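Local atomic coordinates of hypothetical protein (Nostoc punctiforme, PDB entry 2INB), a protein that is of unknown function but belongs to the XisH family of the PDDEXK nuclease clan and probably takes part in site-specific recombination of cyanobacterial nitrogen-fixation genes. Residues E59-F63 with T75-F80; V123-I127 with F136-N140. One frame throughout, in Å; residues are numbered along the deposited sequence.

Contact 1: residues E59-F63 with T75-F80; sequences EVKSF and TALGQF
At the edge of the Phe80 ring, near its plane, lies Glu59 OE1, 3.6 Å from CD1; carboxylate and ring planes are 31° apart. The Phe63 ring meets the helix obliquely, with CZ 4.3 Å from Ala76 CB. Glu59 CG stands anti to the backbone N (chi1 169°) and the chain continues extended, which carries the carboxylate to the helix backbone: OE2 comes 2.8 Å from Ala76 O, and OE1 3.1 Å from Phe80 CA. The small Ala76 suits this spot, since it lets both Glu59 and Lys61 approach the helix. Lys61 bends at chi2 (-67°), packs CE 4.0 Å from Ala76 CB and donates from NZ to Gln79 OE1 at 2.8 Å, the donor tilted slightly from the carbonyl plane; NZ also forms a salt bridge with Glu72. A methionine in its place is likely to leave Gln79 OE1 and the Glu72 carboxylate without their positive partner. Glu59-Val60-Lys61 matches the E-X-K signature of the PDDEXK clan, consistent with a nuclease-like site here. Thr75 OG1 hydrogen-bonds Thr75 of the second subunit. The contact ties strand 54-60 to helix 69-88 within a beta-alpha-beta unit, with strand 94-101 alongside Glu59 and Lys61.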
ATOM      1  N   GLU A  59      11.037  -1.870   8.048  1.00 15.43           N
ATOM      2  CA  GLU A  59      10.843  -1.357   6.681  1.00 14.08           C
ATOM      3  C   GLU A  59      11.339   0.074   6.665  1.00 14.56           C
ATOM      4  O   GLU A  59      10.713   0.945   7.284  1.00 15.17           O
ATOM      5  CB  GLU A  59       9.327  -1.426   6.365  1.00 15.52           C
ATOM      6  CG  GLU A  59       8.938  -0.702   5.123  1.00 15.17           C
ATOM      7  CD  GLU A  59       7.439  -0.636   4.902  1.00 15.24           C
ATOM      8  OE1 GLU A  59       6.705  -1.348   5.624  1.00 18.45           O
ATOM      9  OE2 GLU A  59       7.028   0.177   3.998  1.00 14.91           O
ATOM     10  N   VAL A  60      12.471   0.316   6.018  1.00 16.04           N
ATOM     11  CA  VAL A  60      13.102   1.655   6.039  1.00 17.46           C
ATOM     12  C   VAL A  60      12.609   2.480   4.889  1.00 21.27           C
ATOM     13  O   VAL A  60      12.730   2.067   3.732  1.00 19.05           O
ATOM     14  CB  VAL A  60      14.619   1.566   5.991  1.00 19.77           C
ATOM     15  CG1 VAL A  60      15.196   2.997   6.013  1.00 19.06           C
ATOM     16  CG2 VAL A  60      15.132   0.752   7.194  1.00 18.93           C
ATOM     17  N   LYS A  61      12.116   3.682   5.207  1.00 22.06           N
ATOM     18  CA  LYS A  61      11.726   4.695   4.209  1.00 20.47           C
ATOM     19  C   LYS A  61      12.440   6.021   4.525  1.00 19.29           C
ATOM     20  O   LYS A  61      12.705   6.349   5.723  1.00 20.76           O
ATOM     21  CB  LYS A  61      10.205   4.866   4.178  1.00 24.53           C
ATOM     22  CG  LYS A  61       9.492   3.575   3.757  1.00 21.32           C
ATOM     23  CD  LYS A  61       9.799   3.252   2.300  1.00 25.89           C
ATOM     24  CE  LYS A  61       9.050   2.062   1.785  1.00 24.15           C
ATOM     25  NZ  LYS A  61       9.283   1.844   0.312  1.00 25.84           N
ATOM     26  N   SER A  62      12.855   6.715   3.474  1.00 22.51           N
ATOM     27  CA  SER A  62      13.468   8.015   3.612  1.00 22.63           C
ATOM     28  C   SER A  62      12.472   9.132   3.335  1.00 24.86           C
ATOM     29  O   SER A  62      12.684  10.279   3.743  1.00 24.66           O
ATOM     30  CB  SER A  62      14.605   8.137   2.621  1.00 26.46           C
ATOM     31  OG  SER A  62      14.066   8.119   1.314  1.00 26.70           O
ATOM     32  N   PHE A  63      11.406   8.790   2.604  1.00 22.09           N
ATOM     33  CA  PHE A  63      10.411   9.744   2.118  1.00 24.56           C
ATOM     34  C   PHE A  63      11.046  10.800   1.208  1.00 31.35           C
ATOM     35  O   PHE A  63      10.597  11.942   1.150  1.00 38.98           O
ATOM     36  CB  PHE A  63       9.530  10.297   3.266  1.00 23.00           C
ATOM     37  CG  PHE A  63       8.391   9.379   3.626  1.00 25.11           C
ATOM     38  CD1 PHE A  63       8.635   8.266   4.404  1.00 24.28           C
ATOM     39  CD2 PHE A  63       7.100   9.583   3.109  1.00 26.36           C
ATOM     40  CE1 PHE A  63       7.612   7.351   4.719  1.00 25.74           C
ATOM     41  CE2 PHE A  63       6.078   8.691   3.411  1.00 28.07           C
ATOM     42  CZ  PHE A  63       6.329   7.581   4.199  1.00 24.98           C
ATOM     43  N   THR A  75       2.837   3.457  -1.173  1.00 14.94           N
ATOM     44  CA  THR A  75       3.683   2.273  -1.339  1.00 13.88           C
ATOM     45  C   THR A  75       4.174   1.790   0.009  1.00 15.68           C
ATOM     46  O   THR A  75       4.183   0.589   0.272  1.00 16.13           O
ATOM     47  CB  THR A  75       4.848   2.607  -2.278  1.00 13.56           C
ATOM     48  OG1 THR A  75       4.307   2.930  -3.578  1.00 17.64           O
ATOM     49  CG2 THR A  75       5.921   1.487  -2.366  1.00 17.64           C
ATOM     50  N   ALA A  76       4.567   2.714   0.889  1.00 15.43           N
ATOM     51  CA  ALA A  76       5.058   2.317   2.205  1.00 16.56           C
ATOM     52  C   ALA A  76       4.004   1.561   3.004  1.00 15.53           C
ATOM     53  O   ALA A  76       4.299   0.597   3.719  1.00 15.34           O
ATOM     54  CB  ALA A  76       5.562   3.536   3.033  1.00 16.87           C
ATOM     55  N   LEU A  77       2.777   2.043   2.921  1.00 14.10           N
ATOM     56  CA  LEU A  77       1.650   1.436   3.645  1.00 14.75           C
ATOM     57  C   LEU A  77       1.320   0.060   3.073  1.00 14.60           C
ATOM     58  O   LEU A  77       1.099  -0.902   3.803  1.00 15.10           O
ATOM     59  CB  LEU A  77       0.438   2.362   3.571  1.00 14.90           C
ATOM     60  CG  LEU A  77      -0.819   1.827   4.244  1.00 14.01           C
ATOM     61  CD1 LEU A  77      -0.546   1.638   5.795  1.00 17.04           C
ATOM     62  CD2 LEU A  77      -2.017   2.822   4.042  1.00 14.84           C
ATOM     63  N   GLY A  78       1.243  -0.040   1.756  1.00 13.35           N
ATOM     64  CA  GLY A  78       0.937  -1.355   1.126  1.00 13.10           C
ATOM     65  C   GLY A  78       2.011  -2.379   1.469  1.00 13.18           C
ATOM     66  O   GLY A  78       1.719  -3.552   1.803  1.00 14.20           O
ATOM     67  N   GLN A  79       3.279  -1.974   1.337  1.00 13.34           N
ATOM     68  CA  GLN A  79       4.377  -2.831   1.738  1.00 14.77           C
ATOM     69  C   GLN A  79       4.250  -3.235   3.190  1.00 13.95           C
ATOM     70  O   GLN A  79       4.460  -4.408   3.576  1.00 14.64           O
ATOM     71  CB  GLN A  79       5.720  -2.112   1.497  1.00 14.90           C
ATOM     72  CG  GLN A  79       6.120  -2.085   0.043  1.00 15.09           C
ATOM     73  CD  GLN A  79       7.348  -1.282  -0.249  1.00 20.33           C
ATOM     74  OE1 GLN A  79       7.736  -0.429   0.539  1.00 23.31           O
ATOM     75  NE2 GLN A  79       7.867  -1.444  -1.467  1.00 24.87           N
ATOM     76  N   PHE A  80       3.933  -2.268   4.040  1.00 13.15           N
ATOM     77  CA  PHE A  80       3.825  -2.567   5.470  1.00 15.14           C
ATOM     78  C   PHE A  80       2.776  -3.674   5.716  1.00 15.51           C
ATOM     79  O   PHE A  80       3.002  -4.691   6.416  1.00 14.62           O
ATOM     80  CB  PHE A  80       3.485  -1.317   6.297  1.00 15.67           C
ATOM     81  CG  PHE A  80       3.425  -1.607   7.761  1.00 13.44           C
ATOM     82  CD1 PHE A  80       4.573  -1.530   8.571  1.00 14.86           C
ATOM     83  CD2 PHE A  80       2.234  -1.967   8.386  1.00 15.53           C
ATOM     84  CE1 PHE A  80       4.516  -1.825   9.910  1.00 14.98           C
ATOM     85  CE2 PHE A  80       2.202  -2.274   9.756  1.00 16.37           C
ATOM     86  CZ  PHE A  80       3.340  -2.203  10.513  1.00 15.18           C
TER

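Contact 2: residues V123-I127 with F136-N140; sequences VKMLI and FQWIN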
ATOM      1  N   VAL A 123      -0.261   0.694  12.259  1.00 13.67           N
ATOM      2  CA  VAL A 123       1.124   0.744  11.774  1.00 13.06           C
ATOM      3  C   VAL A 123       2.016   1.175  12.951  1.00 16.32           C
ATOM      4  O   VAL A 123       1.802   2.217  13.581  1.00 19.51           O
ATOM      5  CB  VAL A 123       1.256   1.716  10.586  1.00 14.67           C
ATOM      6  CG1 VAL A 123       2.727   1.794  10.091  1.00 14.23           C
ATOM      7  CG2 VAL A 123       0.315   1.347   9.427  1.00 15.19           C
ATOM      8  N   LYS A 124       2.995   0.344  13.214  1.00 13.11           N
ATOM      9  CA  LYS A 124       4.015   0.606  14.214  1.00 13.10           C
ATOM     10  C   LYS A 124       5.168   1.321  13.523  1.00 13.72           C
ATOM     11  O   LYS A 124       5.507   0.965  12.377  1.00 15.54           O
ATOM     12  CB  LYS A 124       4.461  -0.717  14.827  1.00 15.71           C
ATOM     13  CG  LYS A 124       3.366  -1.504  15.510  1.00 15.58           C
ATOM     14  CD  LYS A 124       3.932  -2.764  16.153  1.00 16.63           C
ATOM     15  CE  LYS A 124       2.862  -3.683  16.632  1.00 17.71           C
ATOM     16  NZ  LYS A 124       2.040  -3.094  17.705  1.00 21.04           N
HETATM   17  N   MSE A 125       5.783   2.289  14.197  0.50 13.97           N
HETATM   18  CA  MSE A 125       6.831   3.070  13.535  0.50 13.30           C
HETATM   19  C   MSE A 125       8.109   3.196  14.377  0.50 13.96           C
HETATM   20  O   MSE A 125       8.085   3.113  15.610  0.50 13.54           O
HETATM   21  CB  MSE A 125       6.310   4.452  13.134  0.50 15.55           C
HETATM   22  CG  MSE A 125       5.204   4.379  12.097  0.50 11.00           C
HETATM   23 SE   MSE A 125       4.515   6.171  11.653  0.37 22.46          SE
HETATM   24  CE  MSE A 125       3.719   6.450  13.421  0.50 17.06           C
ATOM     25  N   LEU A 126       9.217   3.352  13.673  0.50 14.37           N
ATOM     26  CA  LEU A 126      10.507   3.663  14.262  0.50 15.06           C
ATOM     27  C   LEU A 126      10.863   5.055  13.753  0.50 14.89           C
ATOM     28  O   LEU A 126      11.070   5.228  12.556  0.50 15.30           O
ATOM     29  CB  LEU A 126      11.516   2.604  13.853  0.50 17.41           C
ATOM     30  CG  LEU A 126      12.939   2.720  14.401  0.50 17.18           C
ATOM     31  CD1 LEU A 126      12.873   2.800  15.935  0.50 24.81           C
ATOM     32  CD2 LEU A 126      13.805   1.563  13.913  0.50 15.35           C
ATOM     33  N   ILE A 127      10.865   6.050  14.638  1.00 13.64           N
ATOM     34  CA  ILE A 127      11.216   7.385  14.220  1.00 15.23           C
ATOM     35  C   ILE A 127      12.700   7.598  14.490  1.00 16.13           C
ATOM     36  O   ILE A 127      13.150   7.500  15.653  1.00 14.71           O
ATOM     37  CB  ILE A 127      10.407   8.452  14.935  1.00 16.34           C
ATOM     38  CG1 ILE A 127       8.905   8.100  14.914  1.00 16.18           C
ATOM     39  CG2 ILE A 127      10.681   9.817  14.287  1.00 17.21           C
ATOM     40  CD1 ILE A 127       8.341   7.829  13.538  1.00 15.86           C
ATOM     41  N   PHE A 136      14.706   8.100  17.900  1.00 14.62           N
ATOM     42  CA  PHE A 136      14.030   9.151  18.656  1.00 15.81           C
ATOM     43  C   PHE A 136      12.781   8.621  19.352  1.00 14.46           C
ATOM     44  O   PHE A 136      12.511   9.011  20.494  1.00 15.15           O
ATOM     45  CB  PHE A 136      13.615  10.263  17.701  1.00 15.08           C
ATOM     46  CG  PHE A 136      12.693  11.290  18.319  1.00 14.23           C
ATOM     47  CD1 PHE A 136      13.131  12.078  19.338  1.00 15.32           C
ATOM     48  CD2 PHE A 136      11.360  11.422  17.885  1.00 15.72           C
ATOM     49  CE1 PHE A 136      12.307  13.061  19.894  1.00 17.36           C
ATOM     50  CE2 PHE A 136      10.536  12.353  18.484  1.00 18.91           C
ATOM     51  CZ  PHE A 136      11.013  13.174  19.468  1.00 18.77           C
ATOM     52  N   GLN A 137      12.015   7.737  18.701  1.00 14.87           N
ATOM     53  CA  GLN A 137      10.777   7.250  19.313  1.00 15.28           C
ATOM     54  C   GLN A 137      10.330   5.950  18.633  1.00 15.32           C
ATOM     55  O   GLN A 137      10.531   5.744  17.450  1.00 16.08           O
ATOM     56  CB  GLN A 137       9.684   8.307  19.138  1.00 15.01           C
ATOM     57  CG  GLN A 137       8.482   8.060  20.015  1.00 20.95           C
ATOM     58  CD  GLN A 137       7.520   9.217  19.960  1.00 27.54           C
ATOM     59  OE1 GLN A 137       7.866  10.302  19.498  1.00 35.36           O
ATOM     60  NE2 GLN A 137       6.298   8.987  20.401  1.00 30.05           N
ATOM     61  N   TRP A 138       9.789   5.046  19.446  1.00 17.97           N
ATOM     62  CA  TRP A 138       9.020   3.910  18.956  1.00 16.58           C
ATOM     63  C   TRP A 138       7.544   4.206  19.153  1.00 17.32           C
ATOM     64  O   TRP A 138       7.132   4.650  20.230  1.00 17.87           O
ATOM     65  CB  TRP A 138       9.386   2.694  19.758  1.00 15.82           C
ATOM     66  CG  TRP A 138      10.795   2.204  19.637  1.00 15.82           C
ATOM     67  CD1 TRP A 138      11.838   2.489  20.466  1.00 16.99           C
ATOM     68  CD2 TRP A 138      11.306   1.334  18.646  1.00 13.49           C
ATOM     69  NE1 TRP A 138      12.978   1.815  20.071  1.00 16.28           N
ATOM     70  CE2 TRP A 138      12.663   1.097  18.946  1.00 15.31           C
ATOM     71  CE3 TRP A 138      10.725   0.643  17.581  1.00 16.83           C
ATOM     72  CZ2 TRP A 138      13.432   0.206  18.218  1.00 16.74           C
ATOM     73  CZ3 TRP A 138      11.519  -0.180  16.805  1.00 17.03           C
ATOM     74  CH2 TRP A 138      12.850  -0.410  17.141  1.00 17.84           C
ATOM     75  N   ILE A 139       6.759   3.973  18.110  1.00 15.95           N
ATOM     76  CA  ILE A 139       5.290   4.214  18.148  1.00 19.11           C
ATOM     77  C   ILE A 139       4.503   2.904  17.915  1.00 23.16           C
ATOM     78  O   ILE A 139       4.751   2.163  16.942  1.00 21.27           O
ATOM     79  CB  ILE A 139       4.923   5.243  17.144  1.00 24.62           C
ATOM     80  CG1 ILE A 139       5.656   6.552  17.461  1.00 26.91           C
ATOM     81  CG2 ILE A 139       3.365   5.422  17.055  1.00 27.49           C
ATOM     82  CD1 ILE A 139       5.420   7.623  16.495  1.00 37.33           C
ATOM     83  N   ASN A 140       3.554   2.663  18.830  1.00 27.94           N
ATOM     84  CA  ASN A 140       2.481   1.622  18.741  1.00 32.64           C
ATOM     85  C   ASN A 140       3.122   0.291  18.977  1.00 37.50           C
ATOM     86  O   ASN A 140       4.287   0.296  19.375  1.00 37.85           O
ATOM     87  CB  ASN A 140       1.714   1.619  17.416  1.00 33.87           C
ATOM     88  CG  ASN A 140       0.919   2.859  17.204  1.00 41.49           C
ATOM     89  OD1 ASN A 140       0.603   3.553  18.173  1.00 34.39           O
ATOM     90  ND2 ASN A 140       0.550   3.149  15.917  1.00 32.99           N
ATOM     91  OXT ASN A 140       2.454  -0.744  18.774  1.00 43.79           O
TER
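Residues 125-127 and 136-139 run antiparallel, with Met125-Ile139 and Ile127-Gln137 as hydrogen-bonded pairs around the non-hydrogen-bonded pair Leu126-Trp138. At the far end Ile127 O accepts from two amides, Phe136 N at 2.8 Å and Gln137 N at a longer 3.3 Å, a classic beta bulge. Phe136 thereby lies beside Ile127, whose CG2 reaches the ring edge 4.0 Å from CD2. On the face carrying Met125, Ile127 and Ile139 the contact is aliphatic. Ile139 CD1 packs 3.9 Å from Ile127 CG1 and, in one of the two modelled conformers of selenomethionine Met125, beside its CE; branched and flexible chains suit such a seam because they fill it without polar atoms to satisfy. The other face pairs Leu126 with Trp138: in one of two modelled conformers Leu126 CD1 lies over the six-membered ring, a CH-pi arrangement whose closeness is doubtful. Polar bonds finish the C-terminal end. Lys124 is extended until a bend at chi4 (-64°) brings NZ 2.6 Å from the terminal Asn140 OXT, a salt bridge, and Asn140 ND2 donates to Val123 O at 2.8 Å from above the carbonyl plane. This beta hairpin closes one side of the sheet, with 134-139 outermost and 125-129 next to strand 94-101. Helices 102-106 and 112-120 cover the Ile127, Met125 and Ile139 face, while Tyr97 meets Trp138 edge-to-face on the other.

Both contacts reach the same mixed sheet, but in different ways: contact 1 binds a helix to strand 54-60 in its interior, contact 2 pairs its last two strands. None of the touching residues of contact 1 is exposed, whereas contact 2 runs from buried Val123, Met125, Leu126 and Ile127 to exposed Phe136 and Asn140. In contact 1 polar side chains do most of the work; in contact 2 a ladder of backbone bonds sets the register, side chains fill both faces, and charges appear only at the chain end. Strand 94-101 separates 54-60 from 125-129, yet the contacts touch over it: Phe80 CZ packs 3.7 Å from Lys124 N, and Leu77 CD1 meets Val123 CG2, which seats helix 69-88 on the loop leading into the hairpin.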